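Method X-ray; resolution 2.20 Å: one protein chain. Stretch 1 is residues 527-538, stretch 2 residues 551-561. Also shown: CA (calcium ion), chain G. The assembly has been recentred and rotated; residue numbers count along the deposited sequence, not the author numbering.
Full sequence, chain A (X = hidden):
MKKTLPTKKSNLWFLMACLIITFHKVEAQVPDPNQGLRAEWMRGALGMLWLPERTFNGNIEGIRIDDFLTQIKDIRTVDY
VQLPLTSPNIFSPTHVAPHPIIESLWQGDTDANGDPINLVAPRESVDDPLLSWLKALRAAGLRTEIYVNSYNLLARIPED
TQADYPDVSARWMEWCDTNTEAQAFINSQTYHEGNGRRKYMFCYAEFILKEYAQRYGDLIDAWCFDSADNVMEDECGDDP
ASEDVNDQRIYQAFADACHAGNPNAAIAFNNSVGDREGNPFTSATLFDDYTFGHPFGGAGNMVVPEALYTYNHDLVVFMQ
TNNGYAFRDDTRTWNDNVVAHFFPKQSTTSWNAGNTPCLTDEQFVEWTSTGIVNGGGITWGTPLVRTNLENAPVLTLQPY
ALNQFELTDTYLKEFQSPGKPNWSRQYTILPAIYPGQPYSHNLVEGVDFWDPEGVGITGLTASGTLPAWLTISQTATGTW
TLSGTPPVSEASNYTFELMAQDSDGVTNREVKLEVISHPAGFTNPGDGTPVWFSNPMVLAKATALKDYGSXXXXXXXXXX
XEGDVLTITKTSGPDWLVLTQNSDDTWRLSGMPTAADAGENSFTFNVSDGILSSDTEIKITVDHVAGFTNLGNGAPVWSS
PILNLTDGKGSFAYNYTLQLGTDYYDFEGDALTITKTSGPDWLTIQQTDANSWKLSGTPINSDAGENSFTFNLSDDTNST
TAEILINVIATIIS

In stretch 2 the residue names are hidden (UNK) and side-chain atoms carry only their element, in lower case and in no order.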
# COMPACT_ATOMS: atom_id res chain seq x y z
N ASP A 527 -31.28 15.96 11.22
CA ASP A 527 -31.33 15.82 12.67
C ASP A 527 -30.00 15.28 13.23
O ASP A 527 -29.86 15.11 14.44
CB ASP A 527 -32.54 14.99 13.11
CG ASP A 527 -32.45 13.53 12.71
OD1 ASP A 527 -31.53 13.19 11.93
OD2 ASP A 527 -33.29 12.74 13.18
N GLY A 528 -29.04 15.00 12.35
CA GLY A 528 -27.72 14.53 12.75
C GLY A 528 -27.55 13.01 12.68
O GLY A 528 -26.47 12.51 12.97
N THR A 529 -28.61 12.30 12.28
CA THR A 529 -28.58 10.84 12.20
C THR A 529 -27.61 10.41 11.10
O THR A 529 -27.64 10.95 9.99
CB THR A 529 -29.99 10.27 11.96
OG1 THR A 529 -30.91 10.84 12.89
CG2 THR A 529 -30.05 8.76 12.04
N PRO A 530 -26.69 9.45 11.38
CA PRO A 530 -25.85 8.88 10.32
C PRO A 530 -26.70 7.91 9.52
O PRO A 530 -27.54 7.23 10.09
CB PRO A 530 -24.74 8.17 11.12
CG PRO A 530 -25.43 7.76 12.41
CD PRO A 530 -26.40 8.88 12.70
N VAL A 531 -26.49 7.88 8.19
CA VAL A 531 -27.40 7.22 7.26
C VAL A 531 -26.64 6.25 6.35
O VAL A 531 -25.50 6.50 5.97
CB VAL A 531 -28.17 8.25 6.41
CG1 VAL A 531 -29.27 8.95 7.20
CG2 VAL A 531 -27.26 9.26 5.74
N TRP A 532 -27.31 5.15 5.99
CA TRP A 532 -26.82 4.23 4.97
C TRP A 532 -27.19 4.73 3.57
O TRP A 532 -28.07 5.58 3.43
CB TRP A 532 -27.39 2.82 5.21
CG TRP A 532 -26.91 2.15 6.46
CD1 TRP A 532 -27.53 2.15 7.68
CD2 TRP A 532 -25.73 1.34 6.61
NE1 TRP A 532 -26.81 1.41 8.58
CE2 TRP A 532 -25.70 0.90 7.96
CE3 TRP A 532 -24.69 0.95 5.75
CZ2 TRP A 532 -24.68 0.09 8.45
CZ3 TRP A 532 -23.69 0.16 6.25
CH2 TRP A 532 -23.68 -0.27 7.58
N PHE A 533 -26.52 4.20 2.55
CA PHE A 533 -26.74 4.60 1.16
C PHE A 533 -28.13 4.16 0.70
O PHE A 533 -28.86 4.95 0.10
CB PHE A 533 -25.61 4.10 0.25
CG PHE A 533 -25.87 4.30 -1.23
CD1 PHE A 533 -25.71 5.54 -1.82
CD2 PHE A 533 -26.31 3.24 -2.01
CE1 PHE A 533 -25.97 5.71 -3.18
CE2 PHE A 533 -26.57 3.41 -3.36
CZ PHE A 533 -26.40 4.65 -3.94
N SER A 534 -28.48 2.90 0.98
CA SER A 534 -29.78 2.36 0.62
C SER A 534 -30.16 1.22 1.56
O SER A 534 -29.38 0.78 2.40
CB SER A 534 -29.81 1.93 -0.82
OG SER A 534 -29.02 0.77 -1.02
N ASN A 535 -31.40 0.75 1.38
CA ASN A 535 -32.00 -0.30 2.18
C ASN A 535 -33.03 -1.03 1.31
O ASN A 535 -34.06 -0.46 0.98
CB ASN A 535 -32.64 0.28 3.44
CG ASN A 535 -33.16 -0.78 4.40
OD1 ASN A 535 -32.90 -1.97 4.22
ND2 ASN A 535 -33.89 -0.35 5.41
N PRO A 536 -32.79 -2.31 0.92
CA PRO A 536 -31.59 -3.05 1.30
C PRO A 536 -30.33 -2.68 0.52
O PRO A 536 -30.33 -1.75 -0.29
CB PRO A 536 -31.97 -4.51 1.02
CG PRO A 536 -32.96 -4.42 -0.12
CD PRO A 536 -33.72 -3.13 0.11
N MET A 537 -29.25 -3.40 0.82
CA MET A 537 -27.96 -3.27 0.14
C MET A 537 -27.50 -4.66 -0.27
O MET A 537 -27.20 -5.49 0.58
CB MET A 537 -26.92 -2.66 1.08
CG MET A 537 -26.93 -1.16 1.07
SD MET A 537 -25.43 -0.49 1.82
CE MET A 537 -26.02 1.14 2.24
N VAL A 538 -27.45 -4.88 -1.58
CA VAL A 538 -27.05 -6.17 -2.13
C VAL A 538 -25.55 -6.08 -2.42
O VAL A 538 -25.10 -5.23 -3.18
CB VAL A 538 -27.87 -6.52 -3.39
CG1 VAL A 538 -27.51 -7.88 -3.97
CG2 VAL A 538 -29.37 -6.44 -3.13
N UNK A 551 -16.22 -4.44 1.25
CA UNK A 551 -15.88 -3.24 2.00
C UNK A 551 -17.11 -2.37 2.22
O UNK A 551 -18.01 -2.32 1.37
c UNK A 551 -14.80 -2.46 1.24
c UNK A 551 -12.79 -3.40 2.42
c UNK A 551 -13.47 -3.19 1.07
c UNK A 551 -12.55 -2.42 0.13
N UNK A 552 -17.13 -1.69 3.36
CA UNK A 552 -18.08 -0.62 3.62
C UNK A 552 -17.29 0.65 3.90
O UNK A 552 -16.43 0.64 4.77
c UNK A 552 -19.78 -2.31 4.61
c UNK A 552 -20.76 -2.16 3.45
c UNK A 552 -18.96 -1.03 4.80
c UNK A 552 -20.51 -2.69 5.88
N UNK A 553 -17.57 1.72 3.16
CA UNK A 553 -16.72 2.90 3.20
C UNK A 553 -17.54 4.17 3.36
O UNK A 553 -18.52 4.39 2.65
c UNK A 553 -14.90 1.83 1.71
c UNK A 553 -13.80 2.14 0.71
n UNK A 553 -13.33 2.85 -1.61
c UNK A 553 -14.27 2.12 -0.73
c UNK A 553 -15.86 2.99 1.93
N UNK A 554 -17.09 5.02 4.30
CA UNK A 554 -17.66 6.34 4.52
C UNK A 554 -17.72 7.07 3.18
O UNK A 554 -16.75 7.07 2.42
c UNK A 554 -18.43 8.33 6.94
c UNK A 554 -16.76 7.07 5.53
c UNK A 554 -17.22 8.45 6.01
c UNK A 554 -16.08 9.18 6.71
N UNK A 555 -18.89 7.65 2.88
CA UNK A 555 -19.09 8.45 1.68
C UNK A 555 -19.56 7.62 0.49
O UNK A 555 -19.89 8.17 -0.56
N UNK A 556 -19.58 6.29 0.66
CA UNK A 556 -20.02 5.37 -0.38
C UNK A 556 -21.23 4.60 0.15
O UNK A 556 -22.30 4.63 -0.45
c UNK A 556 -17.61 5.13 -1.15
c UNK A 556 -19.34 3.56 -2.02
c UNK A 556 -18.91 4.41 -0.84
N UNK A 557 -21.03 3.92 1.29
CA UNK A 557 -22.02 2.99 1.82
C UNK A 557 -22.78 3.59 3.00
O UNK A 557 -23.90 3.17 3.29
o UNK A 557 -21.33 0.76 -0.08
c UNK A 557 -20.66 1.06 0.92
o UNK A 557 -19.42 0.94 0.99
c UNK A 557 -21.39 1.63 2.12
N UNK A 558 -22.16 4.57 3.68
CA UNK A 558 -22.75 5.21 4.86
C UNK A 558 -22.12 6.59 5.01
O UNK A 558 -21.05 6.85 4.47
c UNK A 558 -20.44 2.98 5.89
c UNK A 558 -19.12 2.74 6.22
c UNK A 558 -22.58 4.31 6.09
c UNK A 558 -19.16 4.59 7.73
c UNK A 558 -18.48 3.55 7.14
c UNK A 558 -21.14 4.04 6.47
c UNK A 558 -20.48 4.84 7.39
N UNK A 559 -22.79 7.49 5.75
CA UNK A 559 -22.29 8.86 5.84
C UNK A 559 -22.92 9.61 7.01
O UNK A 559 -23.99 9.25 7.49
c UNK A 559 -19.95 12.42 4.36
c UNK A 559 -20.50 11.15 4.40
c UNK A 559 -22.68 12.10 4.52
c UNK A 559 -21.88 10.97 4.47
c UNK A 559 -22.47 9.59 4.51
o UNK A 559 -20.24 14.79 4.37
c UNK A 559 -20.77 13.54 4.41
c UNK A 559 -22.14 13.37 4.49
N UNK A 560 -22.23 10.68 7.45
CA UNK A 560 -22.67 11.52 8.55
C UNK A 560 -22.43 12.98 8.19
O UNK A 560 -21.31 13.38 7.87
c UNK A 560 -22.49 11.94 11.05
o UNK A 560 -22.18 13.16 11.16
o UNK A 560 -23.21 11.34 11.87
c UNK A 560 -21.97 11.15 9.86
N UNK A 561 -23.49 13.80 8.28
CA UNK A 561 -23.45 15.13 7.69
C UNK A 561 -22.73 16.12 8.60
O UNK A 561 -22.48 17.24 8.18
c UNK A 561 -25.26 15.06 5.92
c UNK A 561 -24.84 15.60 7.26
c UNK A 561 -24.99 15.76 4.75
c UNK A 561 -25.36 15.26 3.51
c UNK A 561 -26.27 13.33 4.58
c UNK A 561 -26.00 14.04 3.43
c UNK A 561 -25.90 13.83 5.82
CA CA G . -24.21 13.17 13.28
O HOH W 1 -26.22 13.00 9.19
O HOH W 2 -25.33 14.26 15.32

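Position 551 has four side-chain carbons forked at the second, the pattern of leucine; Leu 551 lies out of reach of stretch 1. Position 552 repeats the four-carbon fork, but its CA-to-CB bond points toward stretch 1 and a terminal methyl meets the edge of the Trp 532 ring near its plane. It is Leu 552, with CD1 4.3 Å from Trp 532 CZ3.

Position 553 carries four carbons in a row ending in nitrogen, hence Lys 553, which makes no contact across. Position 554 is again a four-carbon fork, Leu 554, also out of reach. Position 555 has no side-chain atoms, and its phi/psi of 90/-7° would jam a CB against the preceding carbonyl oxygen: Gly 555.

Position 556 shows one carbon bearing two more, so Val 556. Its side chain points away, and contact comes through the backbone, Val 556 O lying 3.4 Å from Phe 533 CB. Position 557 has two carbons, the second carrying two oxygens, the carboxylate of Asp 557. Asp 557 OD2 accepts from Lys 553 N at 3.0 Å, holding the turn, while Asp 557 O accepts from Phe 533 N at 2.9 Å and lies 3.1 Å from Met 537 CE.

Position 558 is one carbon then a six-carbon ring without oxygen: Phe 558. Its ring edge is directed toward the face of Trp 532, offset, with centroids 5.9 Å apart and planes at 63°. Position 559 has the same skeleton plus one oxygen on the ring, Tyr 559; its side-chain end leads away, and the hydrogen bonds to stretch 1 are made by its backbone N and O.

Position 560 has two carbons and a terminal pair of oxygens, one of them 3.6 Å from Pro 530 CB. This is Asp 560, whose OD2 binds calcium at 2.5 Å. Position 561 is one carbon and an oxygen-free six-carbon ring, Phe 561; its CE1 edge meets Val 531 CG2 at 4.3 Å.

The contact is a short antiparallel pairing. Val 531 N donates to Tyr 559 O at 2.9 Å (169°), and Tyr 559 N returns a bond to Val 531 O at 2.9 Å (143°). Trp 532 and Phe 558 form the adjacent non-hydrogen-bonded pair, CA to CA 4.2 Å, with both side chains on one face. Beyond the pairing, calcium joins Asp 560 OD2 to Gly 528 O, which lies 2.4 Å from the ion, and a water bridges Thr 529 O (2.6 Å) to Phe 561 N (3.0 Å). In all, 483 Å² is buried.

Stretch 2 (551-561) LLKLGVDFYDF
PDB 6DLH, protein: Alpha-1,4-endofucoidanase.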